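PDB 2VD3: ATP phosphoribosyltransferase from Methanobacterium thermoautotrophicum, which probably catalyses the first step of histidine biosynthesis, joining ATP to 5-phosphoribose 1-diphosphate to give phosphoribosyl-ATP with release of diphosphate, and is held here in its histidine-inhibited form. Local coordinates for residues I15-P18 and A19-L23; T42-P45 and Q46-V49. All coordinates share one frame; numbering follows the deposited sequence.

Contact 1 of 2, residues I15-P18 and A19-L23; sequences ISEP and AIRLL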
loop_
_atom_site.group_PDB
_atom_site.type_symbol
_atom_site.label_atom_id
_atom_site.label_comp_id
_atom_site.label_asym_id
_atom_site.label_seq_id
_atom_site.Cartn_x
_atom_site.Cartn_y
_atom_site.Cartn_z
ATOM N N ILE A 15 1.871 5.804 -18.356
ATOM C CA ILE A 15 0.979 6.165 -19.447
ATOM C C ILE A 15 -0.442 6.499 -18.958
ATOM O O ILE A 15 -1.155 7.288 -19.595
ATOM C CB ILE A 15 0.891 5.020 -20.489
ATOM C CG1 ILE A 15 2.273 4.674 -21.051
ATOM C CG2 ILE A 15 -0.084 5.370 -21.615
ATOM C CD1 ILE A 15 2.269 3.406 -21.944
ATOM N N SER A 16 -0.841 5.909 -17.830
ATOM C CA SER A 16 -2.248 5.893 -17.410
ATOM C C SER A 16 -2.876 7.271 -17.181
ATOM O O SER A 16 -3.767 7.668 -17.931
ATOM C CB SER A 16 -2.438 4.999 -16.187
ATOM O OG SER A 16 -3.813 4.755 -15.970
ATOM N N GLU A 17 -2.403 7.985 -16.157
ATOM C CA GLU A 17 -2.925 9.307 -15.790
ATOM C C GLU A 17 -2.933 10.363 -16.914
ATOM O O GLU A 17 -3.945 11.044 -17.095
ATOM C CB GLU A 17 -2.213 9.858 -14.543
ATOM C CG GLU A 17 -2.921 9.570 -13.225
ATOM C CD GLU A 17 -2.087 9.974 -12.016
ATOM O OE1 GLU A 17 -0.848 9.793 -12.061
ATOM O OE2 GLU A 17 -2.664 10.464 -11.015
ATOM N N PRO A 18 -1.818 10.516 -17.660
ATOM C CA PRO A 18 -1.851 11.485 -18.763
ATOM C C PRO A 18 -2.886 11.157 -19.855
ATOM O O PRO A 18 -3.447 12.078 -20.462
ATOM C CB PRO A 18 -0.427 11.427 -19.333
ATOM C CG PRO A 18 0.396 10.804 -18.281
ATOM C CD PRO A 18 -0.495 9.876 -17.537
ATOM N N ALA A 19 -3.119 9.866 -20.097
ATOM C CA ALA A 19 -4.154 9.399 -21.026
ATOM C C ALA A 19 -5.555 9.794 -20.539
ATOM O O ALA A 19 -6.395 10.232 -21.320
ATOM C CB ALA A 19 -4.060 7.891 -21.222
ATOM N N ILE A 20 -5.786 9.661 -19.238
ATOM C CA ILE A 20 -7.040 10.083 -18.635
ATOM C C ILE A 20 -7.202 11.606 -18.747
ATOM O O ILE A 20 -8.278 12.090 -19.139
ATOM C CB ILE A 20 -7.176 9.541 -17.188
ATOM C CG1 ILE A 20 -7.410 8.024 -17.236
ATOM C CG2 ILE A 20 -8.301 10.233 -16.431
ATOM C CD1 ILE A 20 -7.188 7.290 -15.899
ATOM N N ARG A 21 -6.124 12.349 -18.452
ATOM C CA ARG A 21 -6.116 13.825 -18.571
ATOM C C ARG A 21 -6.345 14.330 -19.997
ATOM O O ARG A 21 -7.047 15.319 -20.207
ATOM C CB ARG A 21 -4.820 14.420 -18.024
ATOM C CG ARG A 21 -4.865 14.799 -16.554
ATOM C CD ARG A 21 -3.539 15.424 -16.102
ATOM N NE ARG A 21 -2.410 14.504 -16.280
ATOM C CZ ARG A 21 -1.858 13.774 -15.306
ATOM N NH1 ARG A 21 -2.314 13.854 -14.056
ATOM N NH2 ARG A 21 -0.835 12.971 -15.582
ATOM N N LEU A 22 -5.753 13.643 -20.969
ATOM C CA LEU A 22 -5.908 13.991 -22.382
ATOM C C LEU A 22 -7.360 13.836 -22.859
ATOM O O LEU A 22 -7.908 14.744 -23.489
ATOM C CB LEU A 22 -4.951 13.162 -23.232
ATOM C CG LEU A 22 -5.221 12.922 -24.714
ATOM C CD1 LEU A 22 -5.035 14.181 -25.526
ATOM C CD2 LEU A 22 -4.286 11.815 -25.212
ATOM N N LEU A 23 -7.979 12.701 -22.543
ATOM C CA LEU A 23 -9.393 12.484 -22.852
ATOM C C LEU A 23 -10.285 13.555 -22.196
ATOM O O LEU A 23 -11.186 14.104 -22.836
ATOM C CB LEU A 23 -9.829 11.071 -22.435
ATOM C CG LEU A 23 -9.245 9.901 -23.246
ATOM C CD1 LEU A 23 -9.539 8.555 -22.581
ATOM C CD2 LEU A 23 -9.751 9.902 -24.680
#
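The first turns of helix 16-25, which packs beside strand 5-10 of the same chain, bring residues 15-18 against 19-23 through i to i+4 backbone bonds. Ala19 N reaches Ile15 O at 3.3 Å, and the next three amides follow suit. The tightest is Leu22 N to Pro18 O at 2.8 Å; the straightest is Arg21 N to Glu17 O, 2.9 Å with an N-H...O angle of 165°. Pro18 has no N-H to donate, yet suits this first turn, where its carbonyl is the part of the backbone put to use.

On the outer side Arg21 folds back toward the start of the helix. Bent at chi3 (-60°), its chain lays one guanidinium face over the backbone of Glu17, whose O sits toward the rim. Arg21 NH2 comes within 3.6 Å of Glu17 CB and 3.7 Å of Pro18 CG, so the group packs on the backbone and the first carbons of its neighbours. The carboxylate stays farther off, Glu17 OE2 lying 4.6 Å from Arg21 NH1, opposite charges near each other but not in contact. On the inner side Ala19 CB rests 3.3 Å from Ser16 O and touches Val9 and Tyr91, while Ser16 OG bonds to Pro10 O. The grip within the turn is therefore mainly backbone, and the Glu17-Arg21 charges probably add only a modest, solvent-weakened attraction.

Contact 2 of 2, residues T42-P45 and Q46-V49; sequences TQHP and QIEV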
loop_
_atom_site.group_PDB
_atom_site.type_symbol
_atom_site.label_atom_id
_atom_site.label_comp_id
_atom_site.label_asym_id
_atom_site.label_seq_id
_atom_site.Cartn_x
_atom_site.Cartn_y
_atom_site.Cartn_z
ATOM N N THR A 42 -17.953 7.794 -20.412
ATOM C CA THR A 42 -17.256 9.067 -20.571
ATOM C C THR A 42 -18.286 10.172 -20.756
ATOM O O THR A 42 -19.491 9.898 -20.766
ATOM C CB THR A 42 -16.289 9.053 -21.779
ATOM O OG1 THR A 42 -17.037 8.942 -22.997
ATOM C CG2 THR A 42 -15.319 7.890 -21.679
ATOM N N GLN A 43 -17.820 11.413 -20.908
ATOM C CA GLN A 43 -18.720 12.559 -21.119
ATOM C C GLN A 43 -19.459 12.485 -22.453
ATOM O O GLN A 43 -20.481 13.149 -22.637
ATOM C CB GLN A 43 -17.978 13.897 -20.992
ATOM C CG GLN A 43 -17.374 14.181 -19.621
ATOM C CD GLN A 43 -18.400 14.242 -18.513
ATOM O OE1 GLN A 43 -19.472 14.834 -18.665
ATOM N NE2 GLN A 43 -18.073 13.637 -17.374
ATOM N N HIS A 44 -18.951 11.665 -23.370
ATOM C CA HIS A 44 -19.606 11.416 -24.652
ATOM C C HIS A 44 -20.416 10.117 -24.586
ATOM O O HIS A 44 -19.881 9.070 -24.242
ATOM C CB HIS A 44 -18.560 11.348 -25.759
ATOM C CG HIS A 44 -19.124 11.449 -27.141
ATOM N ND1 HIS A 44 -20.083 10.584 -27.624
ATOM C CD2 HIS A 44 -18.834 12.295 -28.158
ATOM C CE1 HIS A 44 -20.385 10.916 -28.867
ATOM N NE2 HIS A 44 -19.634 11.946 -29.218
ATOM N N PRO A 45 -21.723 10.185 -24.892
ATOM C CA PRO A 45 -22.609 9.013 -24.764
ATOM C C PRO A 45 -22.241 7.806 -25.639
ATOM O O PRO A 45 -22.749 6.709 -25.410
ATOM C CB PRO A 45 -23.986 9.567 -25.163
ATOM C CG PRO A 45 -23.878 11.032 -24.939
ATOM C CD PRO A 45 -22.472 11.374 -25.334
ATOM N N GLN A 46 -21.373 8.004 -26.626
ATOM C CA GLN A 46 -20.989 6.925 -27.531
ATOM C C GLN A 46 -19.571 6.405 -27.252
ATOM O O GLN A 46 -19.073 5.529 -27.966
ATOM C CB GLN A 46 -21.073 7.386 -28.989
ATOM C CG GLN A 46 -22.433 7.870 -29.481
ATOM C CD GLN A 46 -22.335 8.424 -30.901
ATOM O OE1 GLN A 46 -22.403 9.636 -31.118
ATOM N NE2 GLN A 46 -22.123 7.538 -31.864
ATOM N N ILE A 47 -18.912 6.951 -26.237
ATOM C CA ILE A 47 -17.559 6.524 -25.938
ATOM C C ILE A 47 -17.460 5.925 -24.545
ATOM O O ILE A 47 -17.782 6.581 -23.554
ATOM C CB ILE A 47 -16.519 7.677 -26.120
ATOM C CG1 ILE A 47 -16.545 8.197 -27.566
ATOM C CG2 ILE A 47 -15.108 7.201 -25.741
ATOM C CD1 ILE A 47 -15.907 9.549 -27.753
ATOM N N GLU A 48 -17.010 4.676 -24.477
ATOM C CA GLU A 48 -16.673 4.071 -23.196
ATOM C C GLU A 48 -15.173 3.753 -23.097
ATOM O O GLU A 48 -14.455 3.684 -24.108
ATOM C CB GLU A 48 -17.538 2.841 -22.911
ATOM C CG GLU A 48 -16.913 1.537 -23.345
ATOM C CD GLU A 48 -17.901 0.394 -23.446
ATOM O OE1 GLU A 48 -17.558 -0.596 -24.130
ATOM O OE2 GLU A 48 -19.005 0.483 -22.854
ATOM N N VAL A 49 -14.711 3.576 -21.865
ATOM C CA VAL A 49 -13.311 3.305 -21.600
ATOM C C VAL A 49 -13.185 1.932 -20.972
ATOM O O VAL A 49 -13.922 1.602 -20.033
ATOM C CB VAL A 49 -12.679 4.400 -20.700
ATOM C CG1 VAL A 49 -11.343 3.944 -20.116
ATOM C CG2 VAL A 49 -12.513 5.692 -21.494
HETATM O O HOH W 1 -20.028 7.049 -22.392
#
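A type I beta turn from His44 to Ile47 carries the chain into strand 47-52, closed by Ile47 N donating to His44 O at 3.1 Å, the donor standing above the carbonyl plane. Behind it Thr42 OG1 donates to Ile47 O; at 2.5 Å the pair is very close for a hydrogen bond, and the Thr42 N bond to the same oxygen is weak. A water accepts from Thr42 N and lies near both His44 O and Ile47 O, bridging the mouth of the turn.

His44 does the side-chain work. With CG anti to the backbone N (chi1 -165°), the imidazole lies on the side of its own carbonyl carbon, toward the residues that follow, and presents His44 ND1, in the ring plane, to Gln46 N at 3.1 Å. Accepting there requires ND1 to be unprotonated, and on the far side His44 NE2 is hydrogen-bonded to Glu202 OE2. Gln46 runs its extended chain along the CE1 corner of the ring, OE1 3.3 Å from His44 CE1 and the amide plane 53° from the ring, while its NE2 bonds to Pro3 O. Ile47 CD1 makes an off-centre CH-pi contact, 4.2 Å from the centroid of the His44 ring. Farther along, Thr42 CG2 packs on Val49 CG2 at 3.6 Å.

Were this imidazole cut back to an alanine, Gln46 N and Glu202 would probably lose this partner and a gap would open beside Ile47 CD1. One imidazole thus ties the turn's backbone to helix 197-212, and the bond at ND1 is consistent with a ring that carries its proton on NE2.

In the fold
Both contacts flank strand 5-10: the helix of contact 1 packs on it through Ala19 and Leu23, and the strand of contact 2 pairs with it in parallel while Ile47 and Val49 cover Ile7. They meet directly where Leu23 CD1 lies 4.3 Å from Val49 CG2, although their centres are about 15 Å apart. Each also reaches helix 197-212, contact 1 with leucines and contact 2 with His44 and Gln46. Both are partly buried, but residues 15-23 sit nearer the middle of the chain, their regular helical bonds flanked by an exposed Glu-Arg pair, whereas residues 42-49 form a more peripheral turn that adds side-chain-to-backbone bonds and a water to its one strong backbone bond.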